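Local coordinates for protein Lic11098 (Leptospira interrogans serogroup Icterohaemorrhagiae serovar copenhageni, PDB 4U08) that is of unknown function but, as a leucine-rich repeat protein of a pathogen and suspected virulence factor, probably works by binding partner molecules, at residues A[233-238]-A[256-261]; A[283-288]-A[304-309]; A[308-313]-A[330-335]; A[347-352]-A[368-373]. All coordinates share one frame; numbering follows the deposited sequence.

Interaction 1: A[233-238]-A[256-261]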
loop_
_atom_site.group_PDB
_atom_site.type_symbol
_atom_site.label_atom_id
_atom_site.label_comp_id
_atom_site.label_asym_id
_atom_site.label_seq_id
_atom_site.Cartn_x
_atom_site.Cartn_y
_atom_site.Cartn_z
ATOM N N LEU A 233 4.441 4.925 -1.055
ATOM C CA LEU A 233 5.147 4.203 0.004
ATOM C C LEU A 233 6.406 3.565 -0.549
ATOM O O LEU A 233 6.333 2.585 -1.300
ATOM C CB LEU A 233 4.256 3.166 0.682
ATOM C CG LEU A 233 2.848 3.597 1.138
ATOM C CD1 LEU A 233 2.224 2.499 1.993
ATOM C CD2 LEU A 233 2.858 4.930 1.942
ATOM N N LEU A 234 7.555 4.143 -0.197
ATOM C CA LEU A 234 8.882 3.727 -0.667
ATOM C C LEU A 234 9.802 3.217 0.435
ATOM O O LEU A 234 11.018 3.132 0.230
ATOM C CB LEU A 234 9.535 4.869 -1.442
ATOM C CG LEU A 234 8.931 5.148 -2.823
ATOM C CD1 LEU A 234 9.218 6.558 -3.267
ATOM C CD2 LEU A 234 9.422 4.134 -3.850
ATOM N N ASN A 235 9.220 2.814 1.587
ATOM C CA ASN A 235 9.988 2.285 2.724
ATOM C C ASN A 235 10.892 1.149 2.312
ATOM O O ASN A 235 10.491 0.305 1.503
ATOM C CB ASN A 235 9.074 1.699 3.796
ATOM C CG ASN A 235 8.080 2.621 4.412
ATOM O OD1 ASN A 235 7.129 2.158 5.033
ATOM N ND2 ASN A 235 8.314 3.926 4.334
ATOM N N LYS A 236 12.081 1.083 2.926
ATOM C CA LYS A 236 13.009 -0.039 2.743
ATOM C C LYS A 236 13.371 -0.309 1.265
ATOM O O LYS A 236 13.163 -1.399 0.754
ATOM C CB LYS A 236 12.494 -1.303 3.445
ATOM C CG LYS A 236 12.476 -1.188 4.969
ATOM C CD LYS A 236 11.952 -2.443 5.629
ATOM C CE LYS A 236 12.074 -2.333 7.133
ATOM N NZ LYS A 236 11.384 -3.444 7.835
ATOM N N ASN A 237 13.894 0.705 0.604
ATOM C CA ASN A 237 14.467 0.606 -0.734
ATOM C C ASN A 237 15.928 1.080 -0.587
ATOM O O ASN A 237 16.414 1.158 0.544
ATOM C CB ASN A 237 13.670 1.419 -1.760
ATOM C CG ASN A 237 12.479 0.655 -2.265
ATOM O OD1 ASN A 237 12.599 -0.188 -3.148
ATOM N ND2 ASN A 237 11.305 0.908 -1.717
ATOM N N LYS A 238 16.596 1.455 -1.679
ATOM C CA LYS A 238 17.998 1.901 -1.666
ATOM C C LYS A 238 18.141 3.257 -2.325
ATOM O O LYS A 238 19.177 3.538 -2.922
ATOM C CB LYS A 238 18.889 0.862 -2.392
ATOM C CG LYS A 238 18.959 -0.494 -1.717
ATOM C CD LYS A 238 19.786 -1.466 -2.555
ATOM C CE LYS A 238 20.107 -2.754 -1.825
ATOM N NZ LYS A 238 18.923 -3.651 -1.708
ATOM N N LYS A 256 6.279 8.220 2.222
ATOM C CA LYS A 256 6.971 7.383 3.210
ATOM C C LYS A 256 8.274 6.872 2.612
ATOM O O LYS A 256 8.242 6.110 1.648
ATOM C CB LYS A 256 6.062 6.252 3.685
ATOM C CG LYS A 256 4.970 6.765 4.618
ATOM C CD LYS A 256 4.410 5.665 5.492
ATOM C CE LYS A 256 3.324 6.157 6.405
ATOM N NZ LYS A 256 2.102 6.549 5.653
ATOM N N LEU A 257 9.413 7.360 3.134
ATOM C CA LEU A 257 10.749 7.055 2.646
ATOM C C LEU A 257 11.651 6.447 3.736
ATOM O O LEU A 257 12.878 6.496 3.610
ATOM C CB LEU A 257 11.371 8.357 2.080
ATOM C CG LEU A 257 10.797 8.880 0.760
ATOM C CD1 LEU A 257 11.081 10.343 0.586
ATOM C CD2 LEU A 257 11.361 8.106 -0.420
ATOM N N TYR A 258 11.027 5.842 4.766
ATOM C CA TYR A 258 11.671 5.184 5.897
ATOM C C TYR A 258 12.701 4.149 5.408
ATOM O O TYR A 258 12.414 3.365 4.504
ATOM C CB TYR A 258 10.605 4.524 6.807
ATOM C CG TYR A 258 11.132 3.481 7.767
ATOM C CD1 TYR A 258 10.871 2.127 7.568
ATOM C CD2 TYR A 258 11.885 3.847 8.889
ATOM C CE1 TYR A 258 11.354 1.159 8.452
ATOM C CE2 TYR A 258 12.375 2.889 9.777
ATOM C CZ TYR A 258 12.096 1.547 9.563
ATOM O OH TYR A 258 12.571 0.605 10.450
ATOM N N GLU A 259 13.902 4.194 5.981
ATOM C CA GLU A 259 14.995 3.271 5.685
ATOM C C GLU A 259 15.418 3.273 4.204
ATOM O O GLU A 259 15.384 2.241 3.535
ATOM C CB GLU A 259 14.687 1.848 6.203
ATOM C CG GLU A 259 15.176 1.648 7.630
ATOM C CD GLU A 259 15.266 0.221 8.143
ATOM O OE1 GLU A 259 15.454 -0.709 7.324
ATOM O OE2 GLU A 259 15.201 0.041 9.382
ATOM N N ASN A 260 15.772 4.440 3.697
ATOM C CA ASN A 260 16.374 4.574 2.384
ATOM C C ASN A 260 17.798 5.085 2.645
ATOM O O ASN A 260 18.268 4.996 3.789
ATOM C CB ASN A 260 15.551 5.455 1.433
ATOM C CG ASN A 260 14.486 4.649 0.726
ATOM O OD1 ASN A 260 14.760 3.983 -0.264
ATOM N ND2 ASN A 260 13.275 4.601 1.268
ATOM N N GLN A 261 18.472 5.623 1.653
ATOM C CA GLN A 261 19.840 6.085 1.863
ATOM C C GLN A 261 19.960 7.498 1.356
ATOM O O GLN A 261 20.988 7.884 0.807
ATOM C CB GLN A 261 20.855 5.111 1.211
ATOM C CG GLN A 261 20.639 3.626 1.566
ATOM C CD GLN A 261 21.514 2.620 0.824
ATOM O OE1 GLN A 261 21.535 1.426 1.165
ATOM N NE2 GLN A 261 22.256 3.058 -0.199
#

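Interaction 2: A[283-288]-A[304-309]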
loop_
_atom_site.group_PDB
_atom_site.type_symbol
_atom_site.label_atom_id
_atom_site.label_comp_id
_atom_site.label_asym_id
_atom_site.label_seq_id
_atom_site.Cartn_x
_atom_site.Cartn_y
_atom_site.Cartn_z
ATOM N N ASN A 283 17.253 7.631 7.241
ATOM C CA ASN A 283 18.016 8.068 6.081
ATOM C C ASN A 283 19.355 8.640 6.548
ATOM O O ASN A 283 19.726 8.445 7.709
ATOM C CB ASN A 283 17.220 9.032 5.200
ATOM C CG ASN A 283 16.181 8.294 4.405
ATOM O OD1 ASN A 283 16.454 7.802 3.321
ATOM N ND2 ASN A 283 15.002 8.101 4.975
ATOM N N GLN A 284 20.081 9.297 5.668
ATOM C CA GLN A 284 21.418 9.807 5.962
ATOM C C GLN A 284 21.434 11.292 5.601
ATOM O O GLN A 284 22.382 11.768 4.997
ATOM C CB GLN A 284 22.508 9.024 5.127
ATOM C CG GLN A 284 22.205 7.564 4.701
ATOM C CD GLN A 284 21.889 6.586 5.828
ATOM O OE1 GLN A 284 21.000 5.713 5.711
ATOM N NE2 GLN A 284 22.582 6.720 6.957
ATOM N N LEU A 285 20.343 12.026 5.922
ATOM C CA LEU A 285 20.262 13.442 5.580
ATOM C C LEU A 285 21.276 14.236 6.354
ATOM O O LEU A 285 21.395 14.052 7.565
ATOM C CB LEU A 285 18.843 14.044 5.825
ATOM C CG LEU A 285 17.694 13.467 4.974
ATOM C CD1 LEU A 285 16.341 13.949 5.499
ATOM C CD2 LEU A 285 17.879 13.768 3.504
ATOM N N THR A 286 21.945 15.159 5.678
ATOM C CA THR A 286 22.918 16.052 6.294
ATOM C C THR A 286 22.327 17.454 6.397
ATOM O O THR A 286 22.652 18.198 7.314
ATOM C CB THR A 286 24.260 15.980 5.532
ATOM O OG1 THR A 286 23.991 16.089 4.139
ATOM C CG2 THR A 286 24.992 14.658 5.775
ATOM N N THR A 287 21.360 17.777 5.531
ATOM C CA THR A 287 20.695 19.088 5.545
ATOM C C THR A 287 19.225 18.997 5.031
ATOM O O THR A 287 18.905 18.022 4.357
ATOM C CB THR A 287 21.528 20.076 4.678
ATOM O OG1 THR A 287 21.051 21.397 4.911
ATOM C CG2 THR A 287 21.481 19.742 3.171
ATOM N N LEU A 288 18.360 19.988 5.343
ATOM C CA LEU A 288 17.002 20.085 4.761
ATOM C C LEU A 288 16.974 21.340 3.901
ATOM O O LEU A 288 17.494 22.369 4.348
ATOM C CB LEU A 288 15.871 20.180 5.795
ATOM C CG LEU A 288 15.648 18.998 6.719
ATOM C CD1 LEU A 288 14.601 19.351 7.754
ATOM C CD2 LEU A 288 15.229 17.731 5.938
ATOM N N GLY A 304 13.962 10.900 12.275
ATOM C CA GLY A 304 14.783 10.124 13.183
ATOM C C GLY A 304 15.978 9.466 12.532
ATOM O O GLY A 304 15.884 8.966 11.409
ATOM N N ASN A 305 17.123 9.472 13.234
ATOM C CA ASN A 305 18.331 8.752 12.796
ATOM C C ASN A 305 18.901 9.243 11.457
ATOM O O ASN A 305 19.666 8.538 10.802
ATOM C CB ASN A 305 18.077 7.243 12.773
ATOM C CG ASN A 305 19.216 6.423 13.248
ATOM O OD1 ASN A 305 19.511 6.386 14.443
ATOM N ND2 ASN A 305 19.815 5.664 12.331
ATOM N N ASN A 306 18.636 10.492 11.113
ATOM C CA ASN A 306 19.346 11.124 10.031
ATOM C C ASN A 306 20.677 11.637 10.665
ATOM O O ASN A 306 21.022 11.307 11.816
ATOM C CB ASN A 306 18.550 12.310 9.505
ATOM C CG ASN A 306 17.516 11.979 8.518
ATOM O OD1 ASN A 306 16.338 12.296 8.687
ATOM N ND2 ASN A 306 17.925 11.299 7.485
ATOM N N GLN A 307 21.371 12.497 9.951
ATOM C CA GLN A 307 22.631 13.075 10.369
ATOM C C GLN A 307 22.517 14.583 10.342
ATOM O O GLN A 307 23.497 15.263 10.057
ATOM C CB GLN A 307 23.747 12.580 9.425
ATOM C CG GLN A 307 24.107 11.095 9.581
ATOM C CD GLN A 307 24.960 10.564 8.435
ATOM O OE1 GLN A 307 25.750 11.286 7.793
ATOM N NE2 GLN A 307 24.833 9.270 8.162
ATOM N N LEU A 308 21.306 15.128 10.593
ATOM C CA LEU A 308 21.126 16.588 10.578
ATOM C C LEU A 308 21.911 17.304 11.670
ATOM O O LEU A 308 21.862 16.893 12.825
ATOM C CB LEU A 308 19.645 16.946 10.714
ATOM C CG LEU A 308 18.741 16.507 9.575
ATOM C CD1 LEU A 308 17.277 16.616 10.005
ATOM C CD2 LEU A 308 19.014 17.334 8.313
ATOM N N ASN A 309 22.622 18.378 11.311
ATOM C CA ASN A 309 23.377 19.176 12.285
ATOM C C ASN A 309 22.571 20.356 12.645
ATOM O O ASN A 309 22.631 20.814 13.780
ATOM C CB ASN A 309 24.729 19.644 11.704
ATOM C CG ASN A 309 25.782 18.577 11.801
ATOM O OD1 ASN A 309 25.987 17.979 12.859
ATOM N ND2 ASN A 309 26.443 18.299 10.693
HETATM O O HOH W 1 25.075 11.130 4.605
#

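Interaction 3: A[308-313]-A[330-335]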
loop_
_atom_site.group_PDB
_atom_site.type_symbol
_atom_site.label_atom_id
_atom_site.label_comp_id
_atom_site.label_asym_id
_atom_site.label_seq_id
_atom_site.Cartn_x
_atom_site.Cartn_y
_atom_site.Cartn_z
ATOM N N LEU A 308 21.306 15.128 10.593
ATOM C CA LEU A 308 21.126 16.588 10.578
ATOM C C LEU A 308 21.911 17.304 11.670
ATOM O O LEU A 308 21.862 16.893 12.825
ATOM C CB LEU A 308 19.645 16.946 10.714
ATOM C CG LEU A 308 18.741 16.507 9.575
ATOM C CD1 LEU A 308 17.277 16.616 10.005
ATOM C CD2 LEU A 308 19.014 17.334 8.313
ATOM N N ASN A 309 22.622 18.378 11.311
ATOM C CA ASN A 309 23.377 19.176 12.285
ATOM C C ASN A 309 22.571 20.356 12.645
ATOM O O ASN A 309 22.631 20.814 13.780
ATOM C CB ASN A 309 24.729 19.644 11.704
ATOM C CG ASN A 309 25.782 18.577 11.801
ATOM O OD1 ASN A 309 25.987 17.979 12.859
ATOM N ND2 ASN A 309 26.443 18.299 10.693
ATOM N N PHE A 310 21.766 20.836 11.685
ATOM C CA PHE A 310 20.925 22.006 11.858
ATOM C C PHE A 310 19.640 21.853 11.059
ATOM O O PHE A 310 19.535 21.013 10.156
ATOM C CB PHE A 310 21.643 23.305 11.382
ATOM C CG PHE A 310 22.942 23.615 12.088
ATOM C CD1 PHE A 310 22.944 24.233 13.336
ATOM C CD2 PHE A 310 24.165 23.286 11.508
ATOM C CE1 PHE A 310 24.154 24.474 14.015
ATOM C CE2 PHE A 310 25.374 23.558 12.168
ATOM C CZ PHE A 310 25.356 24.156 13.410
ATOM N N LEU A 311 18.681 22.700 11.398
ATOM C CA LEU A 311 17.391 22.836 10.719
ATOM C C LEU A 311 17.321 24.221 10.082
ATOM O O LEU A 311 17.740 25.196 10.717
ATOM C CB LEU A 311 16.236 22.709 11.724
ATOM C CG LEU A 311 16.119 21.425 12.506
ATOM C CD1 LEU A 311 14.982 21.524 13.494
ATOM C CD2 LEU A 311 15.987 20.199 11.581
ATOM N N PRO A 312 16.753 24.365 8.859
ATOM C CA PRO A 312 16.622 25.715 8.290
ATOM C C PRO A 312 15.639 26.537 9.126
ATOM O O PRO A 312 14.785 25.947 9.789
ATOM C CB PRO A 312 16.104 25.447 6.877
ATOM C CG PRO A 312 15.483 24.088 6.934
ATOM C CD PRO A 312 16.225 23.320 7.949
ATOM N N LYS A 313 15.779 27.876 9.154
ATOM C CA LYS A 313 14.845 28.723 9.930
ATOM C C LYS A 313 13.406 28.574 9.383
ATOM O O LYS A 313 12.441 28.718 10.128
ATOM C CB LYS A 313 15.271 30.209 9.929
ATOM C CG LYS A 313 15.557 30.782 8.542
ATOM C CD LYS A 313 16.147 32.174 8.610
ATOM C CE LYS A 313 16.540 32.691 7.244
ATOM N NZ LYS A 313 15.368 33.042 6.399
ATOM N N GLN A 330 22.224 14.879 14.914
ATOM C CA GLN A 330 23.346 15.446 15.667
ATOM C C GLN A 330 23.109 16.942 15.826
ATOM O O GLN A 330 23.991 17.736 15.587
ATOM C CB GLN A 330 24.697 15.053 15.009
ATOM C CG GLN A 330 24.693 15.054 13.486
ATOM C CD GLN A 330 25.824 14.224 12.927
ATOM O OE1 GLN A 330 26.906 14.735 12.602
ATOM N NE2 GLN A 330 25.588 12.928 12.778
ATOM N N LEU A 331 21.866 17.343 16.161
ATOM C CA LEU A 331 21.534 18.754 16.271
ATOM C C LEU A 331 22.291 19.440 17.389
ATOM O O LEU A 331 22.278 18.968 18.520
ATOM C CB LEU A 331 20.017 18.985 16.459
ATOM C CG LEU A 331 19.127 18.599 15.296
ATOM C CD1 LEU A 331 17.636 18.570 15.742
ATOM C CD2 LEU A 331 19.320 19.574 14.141
ATOM N N ASN A 332 22.902 20.581 17.067
ATOM C CA ASN A 332 23.692 21.419 17.975
ATOM C C ASN A 332 22.809 22.509 18.540
ATOM O O ASN A 332 23.036 22.983 19.641
ATOM C CB ASN A 332 24.896 22.039 17.172
ATOM C CG ASN A 332 25.678 20.981 16.418
ATOM O OD1 ASN A 332 25.509 20.792 15.213
ATOM N ND2 ASN A 332 26.445 20.169 17.135
ATOM N N ALA A 333 21.804 22.929 17.776
ATOM C CA ALA A 333 20.867 23.984 18.199
ATOM C C ALA A 333 19.551 23.871 17.432
ATOM O O ALA A 333 19.494 23.224 16.396
ATOM C CB ALA A 333 21.482 25.367 17.951
ATOM N N LEU A 334 18.507 24.507 17.949
ATOM C CA LEU A 334 17.210 24.594 17.297
ATOM C C LEU A 334 17.036 26.041 16.845
ATOM O O LEU A 334 17.394 26.953 17.600
ATOM C CB LEU A 334 16.063 24.256 18.253
ATOM C CG LEU A 334 15.850 22.797 18.632
ATOM C CD1 LEU A 334 14.708 22.705 19.591
ATOM C CD2 LEU A 334 15.568 21.936 17.388
ATOM N N PRO A 335 16.424 26.298 15.672
ATOM C CA PRO A 335 16.182 27.701 15.294
ATOM C C PRO A 335 15.153 28.344 16.225
ATOM O O PRO A 335 14.296 27.636 16.771
ATOM C CB PRO A 335 15.689 27.608 13.839
ATOM C CG PRO A 335 15.260 26.242 13.645
ATOM C CD PRO A 335 15.907 25.352 14.663
HETATM O O HOH W 2 19.109 24.219 13.797
#

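Interaction 4: A[347-352]-A[368-373]. With ZN (zinc ion), chain D.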
loop_
_atom_site.group_PDB
_atom_site.type_symbol
_atom_site.label_atom_id
_atom_site.label_comp_id
_atom_site.label_asym_id
_atom_site.label_seq_id
_atom_site.Cartn_x
_atom_site.Cartn_y
_atom_site.Cartn_z
ATOM N N LEU A 347 7.246 16.790 20.231
ATOM C CA LEU A 347 8.575 17.174 19.723
ATOM C C LEU A 347 9.597 16.243 20.337
ATOM O O LEU A 347 9.769 16.206 21.559
ATOM C CB LEU A 347 8.882 18.651 20.021
ATOM C CG LEU A 347 10.286 19.181 19.584
ATOM C CD1 LEU A 347 10.552 18.925 18.083
ATOM C CD2 LEU A 347 10.419 20.681 19.877
ATOM N N ASN A 348 10.201 15.421 19.503
ATOM C CA ASN A 348 11.157 14.428 19.984
ATOM C C ASN A 348 12.570 14.883 19.603
ATOM O O ASN A 348 12.937 14.886 18.440
ATOM C CB ASN A 348 10.855 13.034 19.434
ATOM C CG ASN A 348 11.751 11.935 19.961
ATOM O OD1 ASN A 348 12.800 12.183 20.559
ATOM N ND2 ASN A 348 11.390 10.675 19.713
ATOM N N LEU A 349 13.349 15.232 20.617
ATOM C CA LEU A 349 14.726 15.700 20.446
ATOM C C LEU A 349 15.724 14.787 21.112
ATOM O O LEU A 349 16.893 15.168 21.317
ATOM C CB LEU A 349 14.830 17.135 21.004
ATOM C CG LEU A 349 13.964 18.185 20.317
ATOM C CD1 LEU A 349 13.967 19.481 21.112
ATOM C CD2 LEU A 349 14.402 18.426 18.897
ATOM N N LYS A 350 15.306 13.551 21.418
ATOM C CA LYS A 350 16.197 12.599 22.064
ATOM C C LYS A 350 17.477 12.352 21.271
ATOM O O LYS A 350 17.441 12.328 20.049
ATOM C CB LYS A 350 15.506 11.245 22.272
ATOM C CG LYS A 350 14.495 11.240 23.384
ATOM C CD LYS A 350 14.280 9.817 23.883
ATOM C CE LYS A 350 13.124 9.128 23.221
ATOM N NZ LYS A 350 12.946 7.734 23.730
ATOM N N TYR A 351 18.590 12.101 21.978
ATOM C CA TYR A 351 19.876 11.760 21.322
ATOM C C TYR A 351 20.391 12.819 20.356
ATOM O O TYR A 351 20.658 12.504 19.207
ATOM C CB TYR A 351 19.776 10.417 20.567
ATOM C CG TYR A 351 19.576 9.197 21.428
ATOM C CD1 TYR A 351 20.634 8.651 22.151
ATOM C CD2 TYR A 351 18.365 8.522 21.434
ATOM C CE1 TYR A 351 20.482 7.475 22.877
ATOM C CE2 TYR A 351 18.186 7.370 22.195
ATOM C CZ TYR A 351 19.248 6.849 22.912
ATOM O OH TYR A 351 19.087 5.707 23.649
ATOM N N ASN A 352 20.438 14.068 20.778
ATOM C CA ASN A 352 21.018 15.127 19.975
ATOM C C ASN A 352 22.155 15.779 20.783
ATOM O O ASN A 352 22.519 15.257 21.817
ATOM C CB ASN A 352 19.932 16.120 19.555
ATOM C CG ASN A 352 19.178 15.593 18.364
ATOM O OD1 ASN A 352 19.727 15.465 17.272
ATOM N ND2 ASN A 352 17.944 15.182 18.565
ATOM N N LYS A 368 2.424 19.010 24.112
ATOM C CA LYS A 368 1.977 18.045 25.114
ATOM C C LYS A 368 3.117 17.172 25.575
ATOM O O LYS A 368 3.188 16.788 26.742
ATOM C CB LYS A 368 0.810 17.181 24.570
ATOM C CG LYS A 368 -0.457 17.965 24.218
ATOM C CD LYS A 368 -1.442 17.073 23.433
ATOM C CE LYS A 368 -2.906 17.207 23.839
ATOM N NZ LYS A 368 -3.757 17.848 22.792
ATOM N N LYS A 369 4.006 16.815 24.646
ATOM C CA LYS A 369 5.135 15.953 24.952
ATOM C C LYS A 369 6.436 16.489 24.341
ATOM O O LYS A 369 6.503 16.798 23.145
ATOM C CB LYS A 369 4.855 14.518 24.482
ATOM C CG LYS A 369 3.885 13.737 25.362
ATOM C CD LYS A 369 3.397 12.477 24.653
ATOM C CE LYS A 369 2.417 11.675 25.479
ATOM N NZ LYS A 369 3.106 10.820 26.483
ATOM N N LEU A 370 7.473 16.580 25.182
ATOM C CA LEU A 370 8.803 17.039 24.784
ATOM C C LEU A 370 9.831 16.039 25.295
ATOM O O LEU A 370 9.918 15.798 26.499
ATOM C CB LEU A 370 9.048 18.476 25.279
ATOM C CG LEU A 370 10.412 19.122 24.952
ATOM C CD1 LEU A 370 10.668 19.184 23.413
ATOM C CD2 LEU A 370 10.483 20.518 25.531
ATOM N N TYR A 371 10.540 15.373 24.372
ATOM C CA TYR A 371 11.501 14.334 24.718
ATOM C C TYR A 371 12.921 14.911 24.592
ATOM O O TYR A 371 13.311 15.328 23.495
ATOM C CB TYR A 371 11.311 13.145 23.787
ATOM C CG TYR A 371 9.931 12.541 23.863
ATOM C CD1 TYR A 371 9.629 11.560 24.801
ATOM C CD2 TYR A 371 8.946 12.893 22.947
ATOM C CE1 TYR A 371 8.382 10.933 24.816
ATOM C CE2 TYR A 371 7.690 12.288 22.964
ATOM C CZ TYR A 371 7.411 11.323 23.912
ATOM O OH TYR A 371 6.177 10.734 23.920
ATOM N N LEU A 372 13.665 14.968 25.711
ATOM C CA LEU A 372 14.991 15.610 25.721
ATOM C C LEU A 372 16.129 14.721 26.184
ATOM O O LEU A 372 17.275 15.185 26.215
ATOM C CB LEU A 372 14.941 16.875 26.619
ATOM C CG LEU A 372 13.958 17.995 26.230
ATOM C CD1 LEU A 372 13.935 19.067 27.316
ATOM C CD2 LEU A 372 14.333 18.621 24.889
ATOM N N HIS A 373 15.834 13.459 26.561
ATOM C CA HIS A 373 16.833 12.529 27.067
ATOM C C HIS A 373 18.059 12.439 26.133
ATOM O O HIS A 373 17.896 12.492 24.920
ATOM C CB HIS A 373 16.192 11.148 27.299
ATOM C CG HIS A 373 17.042 10.201 28.082
ATOM N ND1 HIS A 373 17.383 10.454 29.395
ATOM C CD2 HIS A 373 17.546 8.998 27.727
ATOM C CE1 HIS A 373 18.132 9.432 29.780
ATOM N NE2 HIS A 373 18.262 8.534 28.809
HETATM ZN ZN ZN D . 18.444 6.323 28.770
HETATM O O HOH W 3 19.250 5.621 26.918
#

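Interaction 1: A[233-238]-A[256-261]
Two successive turns of a leucine-rich repeat solenoid lie in step here, where each coil leaves its short parallel strand and enters the asparagine ladder. The CG of N260 is anti to the carbonyl carbon (chi1 -86°), which tucks the amide inward, and ND2 spends its two hydrogens on two turns: one on L257 O of its own loop and one, nearly straight at 170°, on L234 O at 2.9 Å. L234 O lies in the amide plane of N260, but ND2 stands above the plane of that carbonyl. N237 repeats the conformation one turn earlier, giving one hydrogen to L234 O and the other to L211, so L234 O is gripped by two asparagines. Backbone bonds run alongside: L234 N to K256 O and K236 N to Y258 O, both 2.8 Å. Below the ladder L234 and L257, with matching torsions, lie side by side, and CD2 of L257 touches CB of L234 at 3.9 Å. On the surface the extended K236 runs beside E259, although NZ of K236 and OE1 of E259 stay 4.9 Å apart. Y258 is turned the other way, its CG anti to the backbone N (chi1 163°), and CE1 of its ring meets CE of K236 at 3.8 Å.

Interaction 2: A[283-288]-A[304-309]
L285 O is the polar centre of the contact: it accepts from Q307 N at 2.8 Å, the donor lying in the carbonyl plane and the N-H bent to 140°. The next amide, L308 N, also comes near this oxygen but at a poor angle, and it bonds instead to OD1 of N329. Around this bond the side chains settle in pairs. The amide of N306 lies alongside L285, pointing the same way, with its CG 3.6 Å from CB of L285. L308 sends its CD2 branch under the backbone of T286 and T287, 3.7 Å from N of T287, and the L308 and L288 side chains cross at about a right angle, CD2 of L308 4.1 Å from CG of L288. L285 and L308 share one conformation, CG anti to the carbonyl carbon, and both are buried. This is the stacking of consecutive coils in a leucine-rich repeat solenoid, after the strand and its asparagine turn, where each coil heads for the convex side. On the outer surface Q307 stretches along T286, and a water bridges the coils, donating to Q284 O at 2.8 Å and to OE1 of Q307 at 3.3 Å. Further out, ND2 of N283 bonds to L280 O of its own coil and to L257 O of the preceding one, where OD1 takes L262 N. G304 ties back to G282 through the backbone, and Q284 to L262.

Interaction 3: A[308-313]-A[330-335]
Two backbone hydrogen bonds join these loops. Q330 N gives its hydrogen to L308 O at 2.9 Å, in the carbonyl plane, and N332 N makes a weak bond of 3.3 Å to N309 O. That second oxygen also receives a CA-H...O contact from L331. Farther along, where the segments diverge, a water makes the link: it accepts from L311 N at 2.9 Å and donates to A333 O at 2.8 Å, and it sits at the edge of the F310 ring, in its plane.

Apolar packing fills the inner side. L311, its CB directed at the neighbouring coil, is the hub: CG meets CD2 of L331 at 4.0 Å, the two side chains crossing at about a right angle, CD1 meets CD2 of L334, the two side chains side by side, and CB rests 4.0 Å from CD of P335. L308 and L331, and L311 and L334, are matching leucines of successive leucine-rich repeats and share one conformation, CG anti to the carbonyl carbon.

Amide and aromatic groups make up the outer side. The F310 ring turns one face to the amide of N332, the planes 48° apart. N309 lies alongside N332, their amide planes 24° apart. With two backbone bonds, one of them weak, and a water link where the segments diverge, leucine and proline packing contributes much of the contact on the way to the convex side of the solenoid.

Interaction 4: A[347-352]-A[368-373]
Strands 346-348 and 369-371, neighbours in the parallel ladder lining the concave face of this leucine-rich repeat solenoid, pair here, with a zinc site beyond their ends. L347 is gripped at both polar backbone atoms: its N donates to K369 O, and its O accepts from Y371 N at 3.0 Å, nearly along the C=O axis. L349 N to Y371 O and Y351 N to H373 O carry the pairing into the turn. Below, L347 and L370 hold the same shape, CG anti to the backbone N, and lie side by side with CD1 of L370 3.8 Å from CG of L347. L349 CD1 fits against L370 and L372. CB of Y371 meets both OD1 of N348 and CG of K350 at 3.7 Å, while its ring lies near that of Y395, the planes about 10° apart. N348, with CG anti to the backbone N (chi1 -176°), bends OD1 back to accept from K350 N at 3.0 Å, an Asx turn; its ND2 is held by E327. H373 swings its ring outward to the metal (chi1 -168°): NE2 binds zinc at 2.2 Å, and a water 2.1 Å from the zinc lies 3.3 Å from OH of Y351.

How the interactions relate
From the N terminus, the four contacts each close a loop of about one repeat, joining a coil to the next. Interaction 1 is complete before interaction 2 opens, yet they touch: N283 ND2 reaches L257 O, continuing the asparagine ladder. Interaction 3 starts on L308 and N309, where interaction 2 ends, and follows the coils toward the convex side; L288 packs on L311 and P312 there. Interaction 4 comes last, back on the concave strands, and is tied to interaction 3 by N352 OD1 bonded to L331 N and by L349 against L334. None encloses another. Interactions 1 and 4, their centres about 24 Å apart, do not touch.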